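PDB 4OQ1: cell wall surface anchor family protein from Streptococcus pneumoniae, which probably anchors the pilus to the bacterial cell wall, serving as an ancillary pilin built partly from CnaB-type domains. Local coordinates for residues A[176-181]-A[219-224]; A[188-193]-A[210-215]; A[258-263]-A[348-353]; A[275-280]-A[322-327]. The protein carries 3 engineered substitutions. One frame throughout, in Å; residues are numbered along the deposited sequence.

Contact 1 of 4, residues A[176-181]-A[219-224]; sequences DVSAAA and RFKEVE. Engineered in segment 176-181: Ala179 (natural residue Glu), Ala180 (natural residue Lys), Ala181 (natural residue Glu).
Arg219 reaches from the strand 216-224 to Asp176, just before strand 177-185, and Ser178 near its start, and its long side chain makes most of the contact. The two strand segments run nearly at right angles (95°), 9.8 Å apart at their axes. The CB of Arg219 points toward the other segment, and CG lies anti to the backbone N (chi1 -178°). CD passes 3.7 Å from Ser178 OG. A bend at chi3 then places NE, which forms a salt bridge with Asp237. At the tip the guanidinium takes the Asp176 carbonyl oxygen at its edge, nearly in its own plane: NH1 and NH2 both hydrogen-bond to Asp176 O, at 3.0 and 3.1 Å. Both donors approach from one face of the carbonyl and lie well above its plane. NH2 also meets Asp176 OD1 at 3.1 Å in a salt bridge, the carboxylate plane turned 67° from the guanidinium. Asp176 is exposed and poorly ordered, so this pair is probably loosely held. Beside this grip a water accepts a bond from Lys221 NZ at 2.6 Å; the lysine also pairs with Asp235. Strand 167-174 pairs with both strands, its Val171 touching Ser178 and Arg219, while Phe220 packs on Leu153 of strand 150-157 and Ile248 of strand 246-254.

Contact 2 of 4, residues A[188-193]-A[210-215]; sequences YRYSSS and VTNLPL
Arg189 and Thr211 form a single beta bridge, their CA atoms 4.8 Å apart, flanked by backbone bonds from Thr211 N to Tyr188 O (3.2 Å) and from Tyr190 N to Thr211 O (3.0 Å). Beyond the bridge Tyr190 carries the side-chain contact. Its CG lies anti to the backbone N (chi1 173°), and one face of the ring receives Pro214. Pro214 CD sits 3.4 Å from the Tyr190 ring centroid and only 2° off the normal, a CH-pi contact over the middle of the face; the proline CG leans over CZ. Leu213 CD2 touches Tyr190 CB at 4.0 Å, and Asn212 ND2 gives a weak bond to Tyr190 O at 3.4 Å. At the bridge itself Thr211 and Arg189 lie side by side, pointing the same way, with Thr211 OG1 3.3 Å from Arg189 CG. The guanidinium goes on to a salt bridge with Glu39 in the helix 37-42. Strand 207-211 is an outer strand of a four-stranded sheet, whereas 189-190 belongs to the six-stranded one. The bridge thus joins the two sheets of a beta-sandwich, consistent with the CnaB (prealbumin-like) fold.

Contact 3 of 4, residues A[258-263]-A[348-353]; sequences GNVDFM and LVTVVK
Phe262 pairs with Thr350 and Met263 with Val351 in parallel register, the axes of the two short strand segments 4.7 Å apart at closest approach and 36° from parallel. Three backbone bonds alternate between them: Thr350 N to Asp261 O (2.9 Å), Met263 N to Thr350 O (2.9 Å) and Val352 N to Met263 O (2.7 Å). On one face of the sheet Phe262 and Thr350 lie side by side and point the same way. CD1 of the Phe262 ring comes within 3.8 Å of Thr350 CB, and it also meets Val352 CG2 at 4.0 Å; both approach the ring obliquely. CG1 of Val260, from the same strand as the ring, covers one ring face, offset toward the rim. Phe308 and Phe338 continue this cluster, the latter edge-to-face. Met263 lies on the other face, where CG1 of Val349, anti to the backbone N (chi1 170°), rests against Met263 CB at 3.7 Å, also touching Met263 N. The thioether of Met263 runs on in an extended chain away from the partner strand. Polar ends turn to other partners: Thr350 OG1 bonds to Glu347, and Asp261 pairs with Arg309. A water accepts from Asp261 N at 2.8 Å and gives only a weak bond to Leu348 O. The backbone bonds therefore set the register; Phe262, Thr350 and Val352 pack together on the side of the Phe308 and Phe338 rings, while the Asp261-Arg309 salt bridge ties strand 260-266 to strand 307-310.

Contact 4 of 4, residues A[275-280]-A[322-327]; sequences GAMFKV and ELQAPT
Met277 O is gripped by two consecutive backbone amides, Leu323 N at 2.7 Å and Gln324 N at 3.2 Å. Both residues thus face Met277, which makes a classic beta bulge and shifts the register by one between Met277 and Phe278. Met277 N returns a bond to Gln324 O at 2.8 Å. In the Gln324 side chain CG lies anti to the backbone N (chi1 167°) and the chain runs on extended; its terminal NE2 bonds to Gly275 O at 3.2 Å. That bond is almost straight (178°), uses a carbonyl lone pair and lies in the plane of the Gln324 side-chain amide, so the amide is held at a definite rotation. Met277 SD lies beside it, 3.5 Å from Gln324 NE2. On the opposite face of the sheet Phe278 crosses Glu322 obliquely, CD1 standing 3.8 Å from Glu322 CB, with ring and carboxylate planes almost parallel. The carboxylate takes a bond from Leu332 N, and the ring meets that of Phe308. Leu323 packs CD1 on Lys279 CB at 3.8 Å, while the Pro326 ring edge, CG and CD, rests on Ala276 CB. The bulge marks where the chain turns a corner at the end of strand 316-322. Glu322 also touches Asn354 of the last strand, a placement consistent with the acid that accompanies the Lys-Asn isopeptide bond of many CnaB domains.

Overall arrangement
From the N terminus the chain first builds the domain that holds strands 28-33 to 137-140, which none of the four contacts enters. In the next domain contact 1 closes a loop from 176 to 224, and contact 2 is nested inside it; the two touch through Phe220 and Val210. Three of their four strands, 177-185, 189-190 and 216-224, share one sheet, and contact 2 bridges it to strand 207-211 of the other. Contact 3 then ties the first strand of the last domain to its final one, spanning 258-353. Contact 4 nests within that loop, its centre about 15 Å from that of contact 3. The two pairs lie in series, in separate prealbumin-like domains.

Contact 1 of 4, residues A[176-181]-A[219-224]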
loop_
_atom_site.group_PDB
_atom_site.type_symbol
_atom_site.label_atom_id
_atom_site.label_comp_id
_atom_site.label_asym_id
_atom_site.label_seq_id
_atom_site.Cartn_x
_atom_site.Cartn_y
_atom_site.Cartn_z
ATOM N N ASP A 176 -10.394 -15.042 -10.744
ATOM C CA ASP A 176 -10.474 -13.763 -11.492
ATOM C C ASP A 176 -11.045 -12.501 -10.797
ATOM O O ASP A 176 -10.937 -11.379 -11.323
ATOM C CB ASP A 176 -11.226 -13.971 -12.822
ATOM C CG ASP A 176 -10.835 -12.949 -13.905
ATOM O OD1 ASP A 176 -10.124 -11.951 -13.629
ATOM O OD2 ASP A 176 -11.258 -13.149 -15.066
ATOM N N VAL A 177 -11.667 -12.660 -9.631
ATOM C CA VAL A 177 -12.383 -11.559 -9.007
ATOM C C VAL A 177 -11.440 -10.988 -7.963
ATOM O O VAL A 177 -10.764 -11.759 -7.312
ATOM C CB VAL A 177 -13.603 -12.135 -8.311
ATOM C CG1 VAL A 177 -14.165 -11.179 -7.265
ATOM C CG2 VAL A 177 -14.613 -12.654 -9.324
ATOM N N SER A 178 -11.439 -9.697 -7.792
ATOM C CA SER A 178 -10.752 -9.023 -6.671
ATOM C C SER A 178 -11.392 -9.439 -5.334
ATOM O O SER A 178 -12.501 -8.979 -4.914
ATOM C CB SER A 178 -10.767 -7.503 -6.866
ATOM O OG SER A 178 -9.975 -7.170 -8.026
ATOM N N ALA A 179 -10.762 -10.393 -4.697
ATOM C CA ALA A 179 -11.413 -11.011 -3.543
ATOM C C ALA A 179 -11.332 -10.196 -2.225
ATOM O O ALA A 179 -12.202 -10.252 -1.375
ATOM C CB ALA A 179 -10.830 -12.392 -3.336
ATOM N N ALA A 180 -10.241 -9.489 -2.020
ATOM C CA ALA A 180 -10.090 -8.767 -0.796
ATOM C C ALA A 180 -9.030 -7.754 -0.951
ATOM O O ALA A 180 -8.012 -7.997 -1.668
ATOM C CB ALA A 180 -9.625 -9.719 0.282
ATOM N N ALA A 181 -9.189 -6.668 -0.202
ATOM C CA ALA A 181 -8.060 -5.763 0.024
ATOM C C ALA A 181 -7.092 -6.437 0.989
ATOM O O ALA A 181 -7.468 -6.969 2.059
ATOM C CB ALA A 181 -8.532 -4.389 0.523
ATOM N N ARG A 219 -3.401 -8.445 -7.646
ATOM C CA ARG A 219 -3.624 -7.390 -8.634
ATOM C C ARG A 219 -3.290 -6.042 -7.973
ATOM O O ARG A 219 -3.771 -5.751 -6.859
ATOM C CB ARG A 219 -5.058 -7.494 -8.948
ATOM C CG ARG A 219 -5.649 -6.602 -9.965
ATOM C CD ARG A 219 -7.015 -7.266 -10.247
ATOM N NE ARG A 219 -7.023 -8.455 -11.099
ATOM C CZ ARG A 219 -8.120 -9.199 -11.306
ATOM N NH1 ARG A 219 -9.222 -8.957 -10.652
ATOM N NH2 ARG A 219 -8.114 -10.254 -12.080
ATOM N N PHE A 220 -2.441 -5.263 -8.665
ATOM C CA PHE A 220 -2.174 -3.900 -8.293
ATOM C C PHE A 220 -3.094 -2.966 -9.142
ATOM O O PHE A 220 -3.036 -3.012 -10.365
ATOM C CB PHE A 220 -0.709 -3.550 -8.523
ATOM C CG PHE A 220 0.216 -4.064 -7.524
ATOM C CD1 PHE A 220 0.668 -3.251 -6.503
ATOM C CD2 PHE A 220 0.812 -5.321 -7.678
ATOM C CE1 PHE A 220 1.595 -3.725 -5.581
ATOM C CE2 PHE A 220 1.762 -5.774 -6.763
ATOM C CZ PHE A 220 2.133 -4.980 -5.716
ATOM N N LYS A 221 -3.979 -2.200 -8.482
ATOM C CA LYS A 221 -4.887 -1.311 -9.148
ATOM C C LYS A 221 -4.487 0.098 -9.046
ATOM O O LYS A 221 -4.244 0.591 -7.957
ATOM C CB LYS A 221 -6.309 -1.445 -8.573
ATOM C CG LYS A 221 -6.767 -2.845 -8.334
ATOM C CD LYS A 221 -8.165 -2.834 -7.728
ATOM C CE LYS A 221 -9.251 -2.315 -8.641
ATOM N NZ LYS A 221 -9.446 -3.326 -9.712
ATOM N N GLU A 222 -4.379 0.776 -10.191
ATOM C CA GLU A 222 -3.836 2.161 -10.202
ATOM C C GLU A 222 -4.905 3.211 -9.854
ATOM O O GLU A 222 -5.395 3.937 -10.724
ATOM C CB GLU A 222 -3.197 2.484 -11.545
ATOM C CG GLU A 222 -2.465 3.784 -11.537
ATOM C CD GLU A 222 -1.555 3.982 -12.762
ATOM O OE1 GLU A 222 -1.371 3.056 -13.541
ATOM O OE2 GLU A 222 -1.106 5.134 -12.939
ATOM N N VAL A 223 -5.226 3.311 -8.581
ATOM C CA VAL A 223 -6.296 4.146 -8.098
ATOM C C VAL A 223 -5.962 5.608 -8.088
ATOM O O VAL A 223 -6.875 6.408 -8.171
ATOM C CB VAL A 223 -6.777 3.716 -6.667
ATOM C CG1 VAL A 223 -7.451 2.372 -6.785
ATOM C CG2 VAL A 223 -5.625 3.775 -5.642
ATOM N N GLU A 224 -4.663 5.960 -8.012
ATOM C CA GLU A 224 -4.232 7.335 -7.991
ATOM C C GLU A 224 -3.067 7.665 -8.976
ATOM O O GLU A 224 -1.950 7.875 -8.554
ATOM C CB GLU A 224 -3.846 7.709 -6.598
ATOM C CG GLU A 224 -4.129 9.128 -6.220
ATOM C CD GLU A 224 -3.755 9.349 -4.753
ATOM O OE1 GLU A 224 -4.075 8.459 -3.946
ATOM O OE2 GLU A 224 -3.142 10.402 -4.410
HETATM O O HOH W 1 -10.465 -5.762 -9.935
#

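Contact 2 of 4, residues A[188-193]-A[210-215]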
loop_
_atom_site.group_PDB
_atom_site.type_symbol
_atom_site.label_atom_id
_atom_site.label_comp_id
_atom_site.label_asym_id
_atom_site.label_seq_id
_atom_site.Cartn_x
_atom_site.Cartn_y
_atom_site.Cartn_z
ATOM N N TYR A 188 6.553 -2.099 2.820
ATOM C CA TYR A 188 5.202 -2.628 2.928
ATOM C C TYR A 188 5.345 -4.134 3.101
ATOM O O TYR A 188 6.089 -4.714 2.360
ATOM C CB TYR A 188 4.476 -2.386 1.615
ATOM C CG TYR A 188 4.270 -0.946 1.215
ATOM C CD1 TYR A 188 3.291 -0.125 1.855
ATOM C CD2 TYR A 188 5.048 -0.370 0.210
ATOM C CE1 TYR A 188 3.085 1.199 1.460
ATOM C CE2 TYR A 188 4.853 0.967 -0.188
ATOM C CZ TYR A 188 3.859 1.740 0.408
ATOM O OH TYR A 188 3.679 3.025 -0.033
ATOM N N ARG A 189 4.578 -4.764 3.993
ATOM C CA ARG A 189 4.728 -6.126 4.390
ATOM C C ARG A 189 3.353 -6.580 4.732
ATOM O O ARG A 189 2.614 -5.862 5.382
ATOM C CB ARG A 189 5.639 -6.288 5.608
ATOM C CG ARG A 189 6.987 -5.603 5.327
ATOM C CD ARG A 189 8.030 -5.705 6.411
ATOM N NE ARG A 189 7.899 -4.525 7.226
ATOM C CZ ARG A 189 7.285 -4.471 8.400
ATOM N NH1 ARG A 189 6.767 -5.564 8.977
ATOM N NH2 ARG A 189 7.221 -3.291 9.002
ATOM N N TYR A 190 2.996 -7.755 4.283
ATOM C CA TYR A 190 1.745 -8.334 4.628
ATOM C C TYR A 190 1.700 -8.638 6.114
ATOM O O TYR A 190 2.682 -9.084 6.690
ATOM C CB TYR A 190 1.578 -9.651 3.822
ATOM C CG TYR A 190 0.424 -10.464 4.174
ATOM C CD1 TYR A 190 -0.801 -10.297 3.527
ATOM C CD2 TYR A 190 0.505 -11.440 5.130
ATOM C CE1 TYR A 190 -1.899 -10.999 3.830
ATOM C CE2 TYR A 190 -0.629 -12.192 5.444
ATOM C CZ TYR A 190 -1.791 -12.000 4.758
ATOM O OH TYR A 190 -2.880 -12.707 5.049
ATOM N N SER A 191 0.552 -8.426 6.718
ATOM C CA SER A 191 0.289 -8.964 8.026
ATOM C C SER A 191 -1.167 -9.201 8.088
ATOM O O SER A 191 -1.948 -8.300 7.802
ATOM C CB SER A 191 0.683 -7.983 9.133
ATOM O OG SER A 191 -0.023 -8.240 10.339
ATOM N N SER A 192 -1.562 -10.382 8.508
ATOM C CA SER A 192 -2.985 -10.744 8.406
ATOM C C SER A 192 -3.920 -9.944 9.364
ATOM O O SER A 192 -5.128 -9.985 9.193
ATOM C CB SER A 192 -3.225 -12.244 8.577
ATOM O OG SER A 192 -2.760 -12.633 9.820
ATOM N N SER A 193 -3.333 -9.262 10.321
ATOM C CA SER A 193 -4.044 -8.412 11.239
ATOM C C SER A 193 -3.692 -6.943 10.958
ATOM O O SER A 193 -3.882 -6.105 11.805
ATOM C CB SER A 193 -3.682 -8.805 12.689
ATOM O OG SER A 193 -2.397 -8.364 13.037
ATOM N N VAL A 210 6.771 -5.078 -1.955
ATOM C CA VAL A 210 5.929 -5.729 -0.948
ATOM C C VAL A 210 6.464 -7.104 -0.635
ATOM O O VAL A 210 6.575 -7.973 -1.544
ATOM C CB VAL A 210 4.474 -5.901 -1.428
ATOM C CG1 VAL A 210 3.638 -6.439 -0.292
ATOM C CG2 VAL A 210 3.959 -4.532 -1.905
ATOM N N THR A 211 6.696 -7.358 0.647
ATOM C CA THR A 211 7.123 -8.682 1.131
ATOM C C THR A 211 6.069 -9.463 1.912
ATOM O O THR A 211 5.155 -8.888 2.484
ATOM C CB THR A 211 8.387 -8.555 1.976
ATOM O OG1 THR A 211 8.171 -7.759 3.131
ATOM C CG2 THR A 211 9.449 -7.908 1.215
ATOM N N ASN A 212 6.242 -10.788 1.965
ATOM C CA ASN A 212 5.518 -11.690 2.848
ATOM C C ASN A 212 4.080 -11.935 2.487
ATOM O O ASN A 212 3.321 -12.445 3.282
ATOM C CB ASN A 212 5.544 -11.186 4.265
ATOM C CG ASN A 212 5.239 -12.250 5.247
ATOM O OD1 ASN A 212 5.938 -13.239 5.298
ATOM N ND2 ASN A 212 4.146 -12.104 5.981
ATOM N N LEU A 213 3.675 -11.510 1.299
ATOM C CA LEU A 213 2.419 -11.911 0.809
ATOM C C LEU A 213 2.297 -13.457 0.774
ATOM O O LEU A 213 3.221 -14.103 0.348
ATOM C CB LEU A 213 2.233 -11.404 -0.636
ATOM C CG LEU A 213 2.028 -9.871 -0.762
ATOM C CD1 LEU A 213 2.038 -9.514 -2.233
ATOM C CD2 LEU A 213 0.782 -9.313 -0.043
ATOM N N PRO A 214 1.149 -14.032 1.182
ATOM C CA PRO A 214 0.969 -15.449 0.952
ATOM C C PRO A 214 1.103 -15.772 -0.521
ATOM O O PRO A 214 0.911 -14.891 -1.374
ATOM C CB PRO A 214 -0.474 -15.718 1.401
ATOM C CG PRO A 214 -0.880 -14.570 2.228
ATOM C CD PRO A 214 0.086 -13.469 2.032
ATOM N N LEU A 215 1.518 -17.002 -0.834
ATOM C CA LEU A 215 1.411 -17.515 -2.179
ATOM C C LEU A 215 -0.005 -17.315 -2.749
ATOM O O LEU A 215 -0.987 -17.487 -2.062
ATOM C CB LEU A 215 1.812 -18.976 -2.217
ATOM C CG LEU A 215 3.234 -19.308 -1.714
ATOM C CD1 LEU A 215 3.413 -20.811 -1.729
ATOM C CD2 LEU A 215 4.291 -18.630 -2.535
#

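Contact 3 of 4, residues A[258-263]-A[348-353]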
loop_
_atom_site.group_PDB
_atom_site.type_symbol
_atom_site.label_atom_id
_atom_site.label_comp_id
_atom_site.label_asym_id
_atom_site.label_seq_id
_atom_site.Cartn_x
_atom_site.Cartn_y
_atom_site.Cartn_z
ATOM N N GLY A 258 -2.212 21.421 -24.132
ATOM C CA GLY A 258 -2.606 22.439 -25.122
ATOM C C GLY A 258 -3.544 23.482 -24.547
ATOM O O GLY A 258 -3.874 23.441 -23.332
ATOM N N ASN A 259 -3.946 24.448 -25.401
ATOM C CA ASN A 259 -4.735 25.641 -24.942
ATOM C C ASN A 259 -5.917 25.801 -25.827
ATOM O O ASN A 259 -5.955 25.323 -26.989
ATOM C CB ASN A 259 -3.901 26.935 -24.953
ATOM C CG ASN A 259 -2.502 26.737 -24.396
ATOM O OD1 ASN A 259 -2.321 26.087 -23.395
ATOM N ND2 ASN A 259 -1.499 27.290 -25.074
ATOM N N VAL A 260 -6.913 26.513 -25.315
ATOM C CA VAL A 260 -8.080 26.805 -26.147
ATOM C C VAL A 260 -8.554 28.201 -25.797
ATOM O O VAL A 260 -8.659 28.568 -24.647
ATOM C CB VAL A 260 -9.247 25.819 -25.995
ATOM C CG1 VAL A 260 -10.371 26.120 -26.996
ATOM C CG2 VAL A 260 -8.764 24.420 -26.205
ATOM N N ASP A 261 -8.822 28.966 -26.833
ATOM C CA ASP A 261 -9.342 30.346 -26.697
ATOM C C ASP A 261 -10.779 30.283 -27.031
ATOM O O ASP A 261 -11.147 29.708 -28.034
ATOM C CB ASP A 261 -8.693 31.221 -27.732
ATOM C CG ASP A 261 -7.295 31.624 -27.335
ATOM O OD1 ASP A 261 -7.074 32.056 -26.168
ATOM O OD2 ASP A 261 -6.404 31.484 -28.205
ATOM N N PHE A 262 -11.568 30.925 -26.213
ATOM C CA PHE A 262 -12.982 31.035 -26.445
ATOM C C PHE A 262 -13.455 32.518 -26.576
ATOM O O PHE A 262 -12.880 33.468 -25.993
ATOM C CB PHE A 262 -13.788 30.373 -25.299
ATOM C CG PHE A 262 -13.526 28.901 -25.128
ATOM C CD1 PHE A 262 -14.287 27.980 -25.867
ATOM C CD2 PHE A 262 -12.688 28.501 -24.179
ATOM C CE1 PHE A 262 -14.074 26.657 -25.747
ATOM C CE2 PHE A 262 -12.465 27.131 -24.023
ATOM C CZ PHE A 262 -13.153 26.222 -24.840
ATOM N N MET A 263 -14.592 32.651 -27.251
ATOM C CA MET A 263 -15.356 33.936 -27.269
ATOM C C MET A 263 -16.877 33.713 -27.198
ATOM O O MET A 263 -17.486 32.959 -28.033
ATOM C CB MET A 263 -15.023 34.753 -28.521
ATOM C CG MET A 263 -15.539 36.175 -28.381
ATOM S SD MET A 263 -15.453 37.127 -29.916
ATOM C CE MET A 263 -16.660 38.353 -29.526
ATOM N N LEU A 348 -9.314 29.600 -34.993
ATOM C CA LEU A 348 -8.399 30.355 -34.133
ATOM C C LEU A 348 -8.982 30.670 -32.728
ATOM O O LEU A 348 -8.273 30.693 -31.723
ATOM C CB LEU A 348 -8.024 31.655 -34.838
ATOM C CG LEU A 348 -6.835 32.464 -34.361
ATOM C CD1 LEU A 348 -5.593 31.601 -34.172
ATOM C CD2 LEU A 348 -6.574 33.529 -35.426
ATOM N N VAL A 349 -10.271 30.961 -32.660
ATOM C CA VAL A 349 -10.935 31.180 -31.370
ATOM C C VAL A 349 -12.253 30.462 -31.495
ATOM O O VAL A 349 -12.951 30.639 -32.502
ATOM C CB VAL A 349 -11.263 32.701 -31.185
ATOM C CG1 VAL A 349 -12.155 32.953 -29.978
ATOM C CG2 VAL A 349 -9.979 33.513 -31.099
ATOM N N THR A 350 -12.642 29.701 -30.477
ATOM C CA THR A 350 -13.866 28.938 -30.567
ATOM C C THR A 350 -14.961 29.845 -30.110
ATOM O O THR A 350 -14.953 30.350 -28.965
ATOM C CB THR A 350 -13.865 27.688 -29.645
ATOM O OG1 THR A 350 -12.842 26.815 -30.083
ATOM C CG2 THR A 350 -15.222 26.945 -29.674
ATOM N N VAL A 351 -15.960 29.972 -30.979
ATOM C CA VAL A 351 -17.063 30.878 -30.681
ATOM C C VAL A 351 -18.166 30.111 -30.023
ATOM O O VAL A 351 -18.621 29.077 -30.542
ATOM C CB VAL A 351 -17.541 31.575 -31.988
ATOM C CG1 VAL A 351 -18.829 32.354 -31.776
ATOM C CG2 VAL A 351 -16.420 32.511 -32.503
ATOM N N VAL A 352 -18.624 30.624 -28.888
ATOM C CA VAL A 352 -19.749 30.036 -28.193
ATOM C C VAL A 352 -20.977 30.937 -28.269
ATOM O O VAL A 352 -20.953 32.021 -27.725
ATOM C CB VAL A 352 -19.388 29.774 -26.730
ATOM C CG1 VAL A 352 -20.547 29.043 -26.004
ATOM C CG2 VAL A 352 -18.084 28.992 -26.662
ATOM N N LYS A 353 -22.061 30.435 -28.854
ATOM C CA LYS A 353 -23.227 31.212 -29.113
ATOM C C LYS A 353 -24.278 31.128 -27.984
ATOM O O LYS A 353 -24.559 30.075 -27.457
ATOM C CB LYS A 353 -23.877 30.728 -30.409
ATOM C CG LYS A 353 -22.939 30.773 -31.616
ATOM C CD LYS A 353 -23.616 31.118 -32.916
ATOM C CE LYS A 353 -23.623 29.977 -33.888
ATOM N NZ LYS A 353 -22.287 29.955 -34.579
HETATM O O HOH W 2 -8.046 28.157 -29.367
#

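Contact 4 of 4, residues A[275-280]-A[322-327]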
loop_
_atom_site.group_PDB
_atom_site.type_symbol
_atom_site.label_atom_id
_atom_site.label_comp_id
_atom_site.label_asym_id
_atom_site.label_seq_id
_atom_site.Cartn_x
_atom_site.Cartn_y
_atom_site.Cartn_z
ATOM N N GLY A 275 -19.762 38.163 -18.749
ATOM C CA GLY A 275 -20.414 37.557 -17.588
ATOM C C GLY A 275 -20.988 36.140 -17.758
ATOM O O GLY A 275 -21.796 35.671 -16.921
ATOM N N ALA A 276 -20.608 35.433 -18.817
ATOM C CA ALA A 276 -21.022 34.026 -18.926
ATOM C C ALA A 276 -19.990 33.264 -18.117
ATOM O O ALA A 276 -18.787 33.428 -18.325
ATOM C CB ALA A 276 -21.042 33.466 -20.339
ATOM N N MET A 277 -20.451 32.536 -17.133
ATOM C CA MET A 277 -19.543 31.765 -16.285
ATOM C C MET A 277 -19.653 30.287 -16.503
ATOM O O MET A 277 -20.755 29.711 -16.465
ATOM C CB MET A 277 -19.684 32.149 -14.769
ATOM C CG MET A 277 -19.664 33.646 -14.467
ATOM S SD MET A 277 -20.006 33.999 -12.713
ATOM C CE MET A 277 -18.520 33.307 -11.975
ATOM N N PHE A 278 -18.501 29.645 -16.637
ATOM C CA PHE A 278 -18.413 28.242 -16.764
ATOM C C PHE A 278 -17.420 27.560 -15.841
ATOM O O PHE A 278 -16.292 28.092 -15.552
ATOM C CB PHE A 278 -18.041 27.833 -18.171
ATOM C CG PHE A 278 -18.860 28.472 -19.257
ATOM C CD1 PHE A 278 -19.955 27.792 -19.810
ATOM C CD2 PHE A 278 -18.503 29.686 -19.780
ATOM C CE1 PHE A 278 -20.670 28.360 -20.876
ATOM C CE2 PHE A 278 -19.246 30.277 -20.804
ATOM C CZ PHE A 278 -20.333 29.582 -21.345
ATOM N N LYS A 279 -17.754 26.340 -15.462
ATOM C CA LYS A 279 -16.762 25.487 -14.791
ATOM C C LYS A 279 -16.237 24.495 -15.737
ATOM O O LYS A 279 -17.027 23.888 -16.503
ATOM C CB LYS A 279 -17.436 24.818 -13.592
ATOM C CG LYS A 279 -16.551 23.982 -12.740
ATOM C CD LYS A 279 -17.291 23.540 -11.481
ATOM C CE LYS A 279 -17.596 24.673 -10.487
ATOM N NZ LYS A 279 -18.357 24.218 -9.259
ATOM N N VAL A 280 -14.896 24.322 -15.769
ATOM C CA VAL A 280 -14.358 23.367 -16.698
ATOM C C VAL A 280 -14.367 21.957 -16.141
ATOM O O VAL A 280 -13.915 21.772 -15.065
ATOM C CB VAL A 280 -12.904 23.744 -17.110
ATOM C CG1 VAL A 280 -12.427 22.723 -18.089
ATOM C CG2 VAL A 280 -12.829 25.163 -17.705
ATOM N N GLU A 322 -21.994 25.301 -17.791
ATOM C CA GLU A 322 -22.445 26.737 -17.585
ATOM C C GLU A 322 -23.004 26.940 -16.206
ATOM O O GLU A 322 -23.981 26.256 -15.801
ATOM C CB GLU A 322 -23.480 27.211 -18.610
ATOM C CG GLU A 322 -23.770 28.723 -18.462
ATOM C CD GLU A 322 -24.718 29.234 -19.541
ATOM O OE1 GLU A 322 -25.689 28.518 -19.852
ATOM O OE2 GLU A 322 -24.467 30.325 -20.058
ATOM N N LEU A 323 -22.316 27.785 -15.426
ATOM C CA LEU A 323 -22.801 28.173 -14.124
ATOM C C LEU A 323 -23.769 29.370 -14.167
ATOM O O LEU A 323 -24.697 29.395 -13.418
ATOM C CB LEU A 323 -21.624 28.561 -13.239
ATOM C CG LEU A 323 -20.617 27.423 -12.959
ATOM C CD1 LEU A 323 -19.315 27.898 -12.326
ATOM C CD2 LEU A 323 -21.247 26.367 -12.054
ATOM N N GLN A 324 -23.539 30.331 -15.048
ATOM C CA GLN A 324 -24.346 31.538 -15.139
ATOM C C GLN A 324 -24.357 32.088 -16.605
ATOM O O GLN A 324 -23.293 32.343 -17.198
ATOM C CB GLN A 324 -23.727 32.615 -14.233
ATOM C CG GLN A 324 -24.247 34.007 -14.450
ATOM C CD GLN A 324 -23.717 34.994 -13.460
ATOM O OE1 GLN A 324 -24.147 34.992 -12.313
ATOM N NE2 GLN A 324 -22.746 35.849 -13.891
ATOM N N ALA A 325 -25.552 32.329 -17.117
ATOM C CA ALA A 325 -25.685 32.901 -18.462
ATOM C C ALA A 325 -25.458 34.443 -18.417
ATOM O O ALA A 325 -25.645 35.067 -17.380
ATOM C CB ALA A 325 -27.048 32.555 -19.057
ATOM N N PRO A 326 -24.960 35.049 -19.529
ATOM C CA PRO A 326 -25.007 36.511 -19.640
ATOM C C PRO A 326 -26.384 37.008 -19.336
ATOM O O PRO A 326 -27.355 36.326 -19.687
ATOM C CB PRO A 326 -24.663 36.768 -21.121
ATOM C CG PRO A 326 -23.897 35.562 -21.567
ATOM C CD PRO A 326 -24.543 34.427 -20.795
ATOM N N THR A 327 -26.490 38.174 -18.690
ATOM C CA THR A 327 -27.788 38.831 -18.428
ATOM C C THR A 327 -28.706 38.865 -19.664
ATOM O O THR A 327 -28.351 39.336 -20.711
ATOM C CB THR A 327 -27.577 40.272 -17.926
ATOM O OG1 THR A 327 -26.632 40.257 -16.855
ATOM C CG2 THR A 327 -28.886 40.830 -17.439
#